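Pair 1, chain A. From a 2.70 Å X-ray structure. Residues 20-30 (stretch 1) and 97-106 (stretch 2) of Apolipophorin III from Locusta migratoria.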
# COMPACT_ATOMS: atom_id res chain seq x y z
N ASN A 20 9.71 7.52 0.71
CA ASN A 20 10.97 7.18 1.35
C ASN A 20 11.33 5.70 1.17
O ASN A 20 12.39 5.37 0.63
CB ASN A 20 10.74 7.55 2.83
CG ASN A 20 10.87 9.04 3.06
OD1 ASN A 20 11.31 9.80 2.18
ND2 ASN A 20 10.58 9.43 4.28
N ALA A 21 10.39 4.82 1.58
CA ALA A 21 10.47 3.37 1.45
C ALA A 21 10.96 3.02 0.06
O ALA A 21 11.90 2.26 -0.10
CB ALA A 21 9.10 2.70 1.66
N ALA A 22 10.35 3.63 -0.95
CA ALA A 22 10.78 3.40 -2.32
C ALA A 22 12.22 3.84 -2.60
O ALA A 22 12.94 3.14 -3.30
CB ALA A 22 9.80 3.91 -3.32
N HIS A 23 12.64 4.98 -2.04
CA HIS A 23 14.00 5.46 -2.22
C HIS A 23 14.99 4.36 -1.83
O HIS A 23 15.95 4.08 -2.55
CB HIS A 23 14.33 6.72 -1.34
CG HIS A 23 15.68 7.41 -1.55
ND1 HIS A 23 15.92 8.26 -2.64
CD2 HIS A 23 16.86 7.38 -0.81
CE1 HIS A 23 17.19 8.70 -2.55
NE2 HIS A 23 17.79 8.19 -1.46
N GLU A 24 14.74 3.78 -0.65
CA GLU A 24 15.54 2.72 -0.04
C GLU A 24 15.62 1.42 -0.78
O GLU A 24 16.60 0.70 -0.65
CB GLU A 24 15.15 2.49 1.42
CG GLU A 24 15.87 3.51 2.30
CD GLU A 24 16.40 2.84 3.51
OE1 GLU A 24 17.43 2.06 3.24
OE2 GLU A 24 15.93 3.00 4.61
N LEU A 25 14.57 1.15 -1.55
CA LEU A 25 14.53 -0.05 -2.33
C LEU A 25 15.83 -0.21 -3.12
O LEU A 25 16.39 -1.30 -3.22
CB LEU A 25 13.40 -0.05 -3.33
CG LEU A 25 12.32 -0.99 -2.79
CD1 LEU A 25 12.51 -1.16 -1.31
CD2 LEU A 25 10.97 -0.42 -3.23
N HIS A 26 16.32 0.93 -3.65
CA HIS A 26 17.57 1.05 -4.45
C HIS A 26 18.84 0.68 -3.69
O HIS A 26 19.89 0.43 -4.27
CB HIS A 26 17.86 2.49 -4.98
CG HIS A 26 16.89 3.00 -5.95
ND1 HIS A 26 16.41 4.32 -5.92
CD2 HIS A 26 16.31 2.37 -6.98
CE1 HIS A 26 15.55 4.43 -6.94
NE2 HIS A 26 15.47 3.27 -7.59
N GLU A 27 18.76 0.66 -2.38
CA GLU A 27 19.94 0.34 -1.65
C GLU A 27 20.05 -1.14 -1.42
O GLU A 27 20.96 -1.61 -0.73
CB GLU A 27 19.98 1.08 -0.32
CG GLU A 27 20.96 2.27 -0.36
CD GLU A 27 20.72 3.26 0.74
OE1 GLU A 27 21.41 2.98 1.83
OE2 GLU A 27 19.96 4.21 0.62
N THR A 28 19.09 -1.88 -1.97
CA THR A 28 19.10 -3.32 -1.82
C THR A 28 20.20 -3.86 -2.71
O THR A 28 20.67 -4.98 -2.55
CB THR A 28 17.78 -4.06 -2.13
OG1 THR A 28 17.18 -3.57 -3.30
CG2 THR A 28 16.81 -4.03 -0.93
N LEU A 29 20.60 -3.02 -3.67
CA LEU A 29 21.63 -3.35 -4.65
C LEU A 29 23.05 -3.36 -4.09
O LEU A 29 23.98 -3.85 -4.74
CB LEU A 29 21.53 -2.35 -5.82
CG LEU A 29 20.33 -2.57 -6.76
CD1 LEU A 29 19.23 -1.57 -6.40
CD2 LEU A 29 20.79 -2.37 -8.19
N GLY A 30 23.20 -2.81 -2.90
CA GLY A 30 24.48 -2.72 -2.22
C GLY A 30 24.76 -3.91 -1.32
O GLY A 30 25.79 -3.98 -0.64
N GLN A 97 12.11 -7.47 -10.03
CA GLN A 97 11.61 -7.52 -8.68
C GLN A 97 11.54 -6.14 -8.06
O GLN A 97 10.60 -5.78 -7.35
CB GLN A 97 12.60 -8.36 -7.87
CG GLN A 97 11.97 -8.79 -6.54
CD GLN A 97 10.58 -9.38 -6.70
OE1 GLN A 97 10.31 -10.18 -7.63
NE2 GLN A 97 9.70 -8.96 -5.80
N LEU A 98 12.59 -5.40 -8.33
CA LEU A 98 12.74 -4.08 -7.82
C LEU A 98 11.77 -3.14 -8.48
O LEU A 98 11.14 -2.31 -7.82
CB LEU A 98 14.15 -3.59 -8.05
CG LEU A 98 14.80 -3.10 -6.78
CD1 LEU A 98 16.14 -3.77 -6.68
CD2 LEU A 98 15.03 -1.61 -6.87
N ASN A 99 11.66 -3.29 -9.79
CA ASN A 99 10.76 -2.46 -10.56
C ASN A 99 9.33 -2.69 -10.13
O ASN A 99 8.59 -1.76 -9.85
CB ASN A 99 10.87 -2.71 -12.09
CG ASN A 99 12.25 -2.45 -12.65
OD1 ASN A 99 12.67 -3.07 -13.63
ND2 ASN A 99 12.97 -1.57 -11.99
N SER A 100 9.00 -3.97 -10.03
CA SER A 100 7.69 -4.43 -9.60
C SER A 100 7.24 -3.87 -8.24
O SER A 100 6.13 -3.37 -8.08
CB SER A 100 7.67 -5.96 -9.62
OG SER A 100 6.37 -6.50 -9.80
N LEU A 101 8.14 -3.97 -7.27
CA LEU A 101 7.81 -3.46 -5.96
C LEU A 101 7.59 -1.97 -6.01
O LEU A 101 6.57 -1.48 -5.53
CB LEU A 101 8.93 -3.73 -4.97
CG LEU A 101 8.38 -4.54 -3.81
CD1 LEU A 101 9.37 -4.55 -2.67
CD2 LEU A 101 7.05 -3.97 -3.34
N GLN A 102 8.57 -1.27 -6.57
CA GLN A 102 8.53 0.18 -6.69
C GLN A 102 7.28 0.74 -7.30
O GLN A 102 6.83 1.85 -6.98
CB GLN A 102 9.69 0.71 -7.50
CG GLN A 102 10.40 1.78 -6.68
CD GLN A 102 11.49 2.40 -7.45
OE1 GLN A 102 12.65 2.33 -7.05
NE2 GLN A 102 11.10 2.96 -8.60
N SER A 103 6.73 -0.03 -8.21
CA SER A 103 5.54 0.37 -8.88
C SER A 103 4.36 0.09 -7.99
O SER A 103 3.52 0.95 -7.75
CB SER A 103 5.44 -0.27 -10.26
OG SER A 103 4.31 -1.12 -10.37
N ALA A 104 4.34 -1.14 -7.48
CA ALA A 104 3.29 -1.54 -6.60
C ALA A 104 3.12 -0.49 -5.51
O ALA A 104 2.02 -0.03 -5.26
CB ALA A 104 3.56 -2.94 -6.08
N LEU A 105 4.23 -0.07 -4.91
CA LEU A 105 4.20 0.92 -3.86
C LEU A 105 3.59 2.22 -4.33
O LEU A 105 2.75 2.84 -3.68
CB LEU A 105 5.59 1.22 -3.29
CG LEU A 105 6.18 0.16 -2.34
CD1 LEU A 105 7.58 0.63 -1.97
CD2 LEU A 105 5.39 0.04 -1.04
N THR A 106 4.05 2.61 -5.48
CA THR A 106 3.58 3.82 -6.06
C THR A 106 2.10 3.79 -6.38
O THR A 106 1.40 4.74 -6.16
CB THR A 106 4.49 4.22 -7.20
OG1 THR A 106 5.81 4.19 -6.68
CG2 THR A 106 4.13 5.61 -7.60

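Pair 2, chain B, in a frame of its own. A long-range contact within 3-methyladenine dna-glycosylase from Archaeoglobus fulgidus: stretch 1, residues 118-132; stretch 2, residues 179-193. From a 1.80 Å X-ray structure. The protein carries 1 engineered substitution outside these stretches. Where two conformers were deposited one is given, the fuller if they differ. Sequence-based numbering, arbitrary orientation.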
# COMPACT_ATOMS: atom_id res chain seq x y z
N VAL B 118 7.39 -6.71 3.35
CA VAL B 118 7.30 -6.09 4.67
C VAL B 118 8.32 -4.96 4.82
O VAL B 118 8.01 -3.87 5.35
CB VAL B 118 7.52 -7.15 5.79
CG1 VAL B 118 7.65 -6.49 7.19
CG2 VAL B 118 6.39 -8.17 5.76
N PHE B 119 9.56 -5.23 4.41
CA PHE B 119 10.59 -4.21 4.42
C PHE B 119 10.17 -2.92 3.70
O PHE B 119 10.29 -1.84 4.26
CB PHE B 119 11.93 -4.70 3.83
CG PHE B 119 12.99 -3.65 3.89
CD1 PHE B 119 13.41 -3.15 5.13
CD2 PHE B 119 13.58 -3.16 2.73
CE1 PHE B 119 14.39 -2.19 5.22
CE2 PHE B 119 14.60 -2.15 2.81
CZ PHE B 119 15.00 -1.68 4.04
N GLU B 120 9.65 -3.06 2.48
CA GLU B 120 9.19 -1.88 1.74
C GLU B 120 8.08 -1.14 2.51
O GLU B 120 8.10 0.10 2.59
CB GLU B 120 8.74 -2.29 0.33
CG GLU B 120 8.10 -1.15 -0.48
CD GLU B 120 7.47 -1.61 -1.79
OE1 GLU B 120 7.51 -2.82 -2.10
OE2 GLU B 120 6.92 -0.72 -2.50
N GLY B 121 7.12 -1.88 3.04
CA GLY B 121 6.01 -1.28 3.81
C GLY B 121 6.48 -0.51 5.03
O GLY B 121 6.03 0.62 5.27
N ILE B 122 7.41 -1.09 5.81
CA ILE B 122 7.95 -0.37 6.96
C ILE B 122 8.73 0.90 6.55
O ILE B 122 8.50 1.98 7.11
CB ILE B 122 8.83 -1.27 7.91
CG1 ILE B 122 8.00 -2.44 8.46
CG2 ILE B 122 9.40 -0.41 9.08
CD1 ILE B 122 8.85 -3.54 9.13
N ALA B 123 9.63 0.75 5.58
CA ALA B 123 10.45 1.86 5.11
C ALA B 123 9.55 3.02 4.65
O ALA B 123 9.73 4.18 5.07
CB ALA B 123 11.40 1.40 3.98
N LYS B 124 8.55 2.71 3.83
CA LYS B 124 7.67 3.77 3.34
C LYS B 124 6.84 4.42 4.46
O LYS B 124 6.63 5.65 4.46
CB LYS B 124 6.80 3.29 2.15
CG LYS B 124 7.62 2.96 0.89
CD LYS B 124 6.74 2.53 -0.29
CE LYS B 124 6.89 3.52 -1.45
NZ LYS B 124 5.90 3.36 -2.60
N ALA B 125 6.42 3.63 5.45
CA ALA B 125 5.66 4.18 6.58
C ALA B 125 6.51 5.19 7.38
O ALA B 125 6.02 6.23 7.82
CB ALA B 125 5.10 3.05 7.49
N ILE B 126 7.79 4.86 7.54
CA ILE B 126 8.74 5.72 8.21
C ILE B 126 8.97 7.01 7.41
O ILE B 126 8.93 8.11 7.97
CB ILE B 126 10.08 4.97 8.43
CG1 ILE B 126 9.92 3.87 9.48
CG2 ILE B 126 11.19 5.99 8.86
CD1 ILE B 126 11.12 2.91 9.51
N ILE B 127 9.21 6.85 6.10
CA ILE B 127 9.35 8.01 5.19
C ILE B 127 8.20 9.01 5.33
O ILE B 127 8.42 10.23 5.40
CB ILE B 127 9.56 7.56 3.72
CG1 ILE B 127 10.92 6.83 3.58
CG2 ILE B 127 9.42 8.76 2.73
CD1 ILE B 127 11.11 6.13 2.23
N GLN B 128 6.98 8.50 5.41
CA GLN B 128 5.79 9.32 5.54
C GLN B 128 5.63 10.11 6.86
O GLN B 128 4.80 11.01 6.93
CB GLN B 128 4.57 8.44 5.32
CG GLN B 128 3.37 9.17 4.76
CD GLN B 128 2.14 8.34 4.90
OE1 GLN B 128 2.16 7.13 4.63
NE2 GLN B 128 1.05 8.97 5.34
N GLN B 129 6.40 9.78 7.89
CA GLN B 129 6.27 10.45 9.20
C GLN B 129 6.39 11.99 9.07
O GLN B 129 7.36 12.50 8.52
CB GLN B 129 7.28 9.88 10.23
CG GLN B 129 7.03 8.38 10.56
CD GLN B 129 8.00 7.75 11.56
OE1 GLN B 129 9.14 8.21 11.76
NE2 GLN B 129 7.56 6.68 12.20
N GLN B 130 5.35 12.68 9.54
CA GLN B 130 5.30 14.17 9.61
C GLN B 130 5.26 14.90 8.26
O GLN B 130 5.44 16.12 8.22
CB GLN B 130 6.44 14.74 10.49
CG GLN B 130 6.34 14.44 11.98
CD GLN B 130 7.01 13.13 12.34
OE1 GLN B 130 8.17 12.89 11.98
NE2 GLN B 130 6.29 12.26 13.05
N ILE B 131 5.04 14.18 7.17
CA ILE B 131 4.98 14.81 5.83
C ILE B 131 3.77 14.33 5.05
O ILE B 131 3.09 13.39 5.48
CB ILE B 131 6.30 14.62 5.00
CG1 ILE B 131 6.62 13.13 4.78
CG2 ILE B 131 7.47 15.36 5.66
CD1 ILE B 131 7.76 12.86 3.76
N SER B 132 3.48 14.98 3.92
CA SER B 132 2.37 14.57 3.07
C SER B 132 2.75 13.30 2.33
O SER B 132 3.94 13.02 2.14
CB SER B 132 1.98 15.67 2.07
OG SER B 132 2.98 15.87 1.07
N GLY B 179 17.33 12.85 0.36
CA GLY B 179 16.36 13.79 0.96
C GLY B 179 15.84 13.45 2.35
O GLY B 179 15.14 14.26 2.97
N LEU B 180 16.15 12.25 2.84
CA LEU B 180 15.67 11.81 4.16
C LEU B 180 16.38 12.50 5.32
O LEU B 180 17.60 12.66 5.31
CB LEU B 180 15.79 10.28 4.32
CG LEU B 180 14.73 9.35 3.75
CD1 LEU B 180 14.74 9.37 2.24
CD2 LEU B 180 14.99 7.93 4.24
N SER B 181 15.59 12.89 6.32
CA SER B 181 16.09 13.41 7.58
C SER B 181 17.03 12.39 8.18
O SER B 181 16.90 11.19 7.92
CB SER B 181 14.94 13.68 8.55
OG SER B 181 14.60 12.53 9.32
N ARG B 182 17.97 12.84 9.00
CA ARG B 182 18.92 11.92 9.61
C ARG B 182 18.29 10.76 10.44
O ARG B 182 18.71 9.61 10.31
CB ARG B 182 19.97 12.68 10.45
CG ARG B 182 20.86 11.73 11.20
CD ARG B 182 22.11 12.37 11.76
NE ARG B 182 23.06 11.28 12.00
CZ ARG B 182 24.03 10.92 11.16
NH1 ARG B 182 24.24 11.59 10.03
NH2 ARG B 182 24.81 9.89 11.47
N ARG B 183 17.29 11.07 11.27
CA ARG B 183 16.67 10.03 12.12
C ARG B 183 15.93 8.98 11.30
O ARG B 183 16.04 7.79 11.58
CB ARG B 183 15.75 10.62 13.20
CG ARG B 183 15.33 9.58 14.27
CD ARG B 183 16.56 8.97 14.95
NE ARG B 183 16.57 7.51 15.17
CZ ARG B 183 15.52 6.72 15.37
NH1 ARG B 183 14.28 7.20 15.39
NH2 ARG B 183 15.71 5.41 15.56
N LYS B 184 15.19 9.44 10.28
CA LYS B 184 14.48 8.52 9.35
C LYS B 184 15.49 7.57 8.69
O LYS B 184 15.35 6.34 8.76
CB LYS B 184 13.68 9.29 8.28
CG LYS B 184 12.25 9.75 8.70
CD LYS B 184 11.58 10.59 7.63
CE LYS B 184 10.26 11.17 8.14
NZ LYS B 184 9.57 11.93 7.07
N ALA B 185 16.53 8.14 8.10
CA ALA B 185 17.63 7.35 7.53
C ALA B 185 18.19 6.37 8.53
O ALA B 185 18.39 5.20 8.22
CB ALA B 185 18.75 8.27 6.97
N GLU B 186 18.42 6.83 9.75
CA GLU B 186 18.90 5.99 10.82
C GLU B 186 17.96 4.82 11.16
O GLU B 186 18.40 3.70 11.34
CB GLU B 186 19.12 6.86 12.07
CG GLU B 186 20.40 7.65 12.00
CD GLU B 186 20.76 8.31 13.32
OE1 GLU B 186 19.83 8.54 14.15
OE2 GLU B 186 21.96 8.60 13.53
N LEU B 187 16.66 5.10 11.22
CA LEU B 187 15.68 4.08 11.56
C LEU B 187 15.53 3.03 10.43
O LEU B 187 15.45 1.83 10.69
CB LEU B 187 14.35 4.75 11.91
CG LEU B 187 13.21 3.89 12.46
CD1 LEU B 187 13.67 3.04 13.65
CD2 LEU B 187 12.01 4.77 12.80
N ILE B 188 15.50 3.50 9.18
CA ILE B 188 15.41 2.59 8.03
C ILE B 188 16.62 1.65 7.98
O ILE B 188 16.48 0.45 7.80
CB ILE B 188 15.16 3.37 6.71
CG1 ILE B 188 13.75 4.01 6.76
CG2 ILE B 188 15.35 2.44 5.48
CD1 ILE B 188 13.44 4.98 5.66
N VAL B 189 17.82 2.20 8.19
CA VAL B 189 19.01 1.35 8.24
C VAL B 189 18.87 0.32 9.37
O VAL B 189 19.14 -0.87 9.19
CB VAL B 189 20.30 2.20 8.32
CG1 VAL B 189 21.52 1.32 8.64
CG2 VAL B 189 20.52 2.97 7.01
N GLU B 190 18.38 0.76 10.53
CA GLU B 190 18.12 -0.13 11.67
C GLU B 190 17.21 -1.32 11.30
O GLU B 190 17.52 -2.49 11.57
CB GLU B 190 17.52 0.69 12.82
CG GLU B 190 17.59 0.03 14.18
CD GLU B 190 16.96 0.86 15.32
OE1 GLU B 190 16.88 2.11 15.24
OE2 GLU B 190 16.57 0.23 16.34
N ILE B 191 16.09 -1.01 10.65
CA ILE B 191 15.16 -2.03 10.19
C ILE B 191 15.81 -2.96 9.16
O ILE B 191 15.59 -4.18 9.18
CB ILE B 191 13.86 -1.36 9.63
CG1 ILE B 191 13.12 -0.56 10.74
CG2 ILE B 191 12.99 -2.38 8.90
CD1 ILE B 191 12.45 -1.41 11.78
N ALA B 192 16.65 -2.41 8.29
CA ALA B 192 17.35 -3.22 7.25
C ALA B 192 18.24 -4.35 7.82
O ALA B 192 18.45 -5.39 7.17
CB ALA B 192 18.16 -2.29 6.31
N LYS B 193 18.76 -4.14 9.02
CA LYS B 193 19.54 -5.18 9.73
C LYS B 193 18.74 -6.40 10.21
O LYS B 193 19.32 -7.43 10.58
CB LYS B 193 20.27 -4.53 10.92
CG LYS B 193 21.36 -3.56 10.50
CD LYS B 193 21.97 -2.86 11.70
CE LYS B 193 22.98 -1.81 11.26
NZ LYS B 193 23.58 -1.13 12.44

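The sharpest difference lies at one matched position, A:Leu98 and B:Lys184. In pair 2 the lysine reaches across to two backbone carbonyls of the other stretch. B:Lys184 NZ donates to B:Ile127 O at 2.6 Å and to B:Gln129 O at 2.7 Å. In pair 1 the leucine can only pack. A:Leu98 CD1 lies 3.8 Å from A:Leu29 CD1 and 3.5 Å from A:Thr28 OG1. No hydrogen bond crosses between the stretches of pair 1.

The backbone arrangement is shared. Two helices run nearly antiparallel, at 174° in pair 1 and 167° in pair 2. Their axes approach to 10.0 Å and 9.9 Å. Fourteen central residues superpose with an RMSD of 0.6 Å. The closest CA register also matches: A:Ala22 CA to A:Gln102 CA is 5.9 Å, and B:Ala123 CA to B:Ile188 CA is 5.8 Å. An alanine on the first helix at this point adds little bulk between the backbones.

The central knob fills the same place in both pairs. A:Leu25 matches B:Ile126, with side-chain centres 0.4 Å apart. A:Leu25 sits among A:Leu98, A:Leu101, A:Gln102 and A:Leu105. B:Ile126 sits among the matching residues B:Lys184, B:Leu187, B:Ile188 and B:Ile191. The deep contacts differ in detail: A:Leu25 CD2 is 3.8 Å from A:Leu105 CD1, while B:Ile126 CD1 is 3.7 Å from B:Leu187 CG. The lysine completes its hole with its aliphatic part, since B:Lys184 CG is 3.9 Å from B:Ile126 CG2.

A:Gln102 and B:Ile188 use the same place differently. In pair 2 the contact with the first stretch is apolar here: B:Ile188 CD1 lies 3.8 Å from B:Ile127 CG1. In pair 1 the matching pair is polar. A:His26 NE2 comes within 3.0 Å of A:Gln102 OE1, but the angle is poor and no hydrogen bond forms. A:Gln102 CG still packs on A:Leu25 CD2 at 4.1 Å.

A:Ala21 and B:Ile122 also match. A:Ala21 CB touches A:Leu105 CD1 at 4.4 Å; B:Ile122 CG2 lies 4.1 Å from B:Ile191 CG1.

Beyond the knob the first stretches close differently. Pair 1 passes into a 3-10 segment, where A:Thr28 OG1 makes a very short hydrogen bond of 2.4 Å to A:Leu25 O. Pair 2 makes a type II turn from B:Gln128 to B:Ile131.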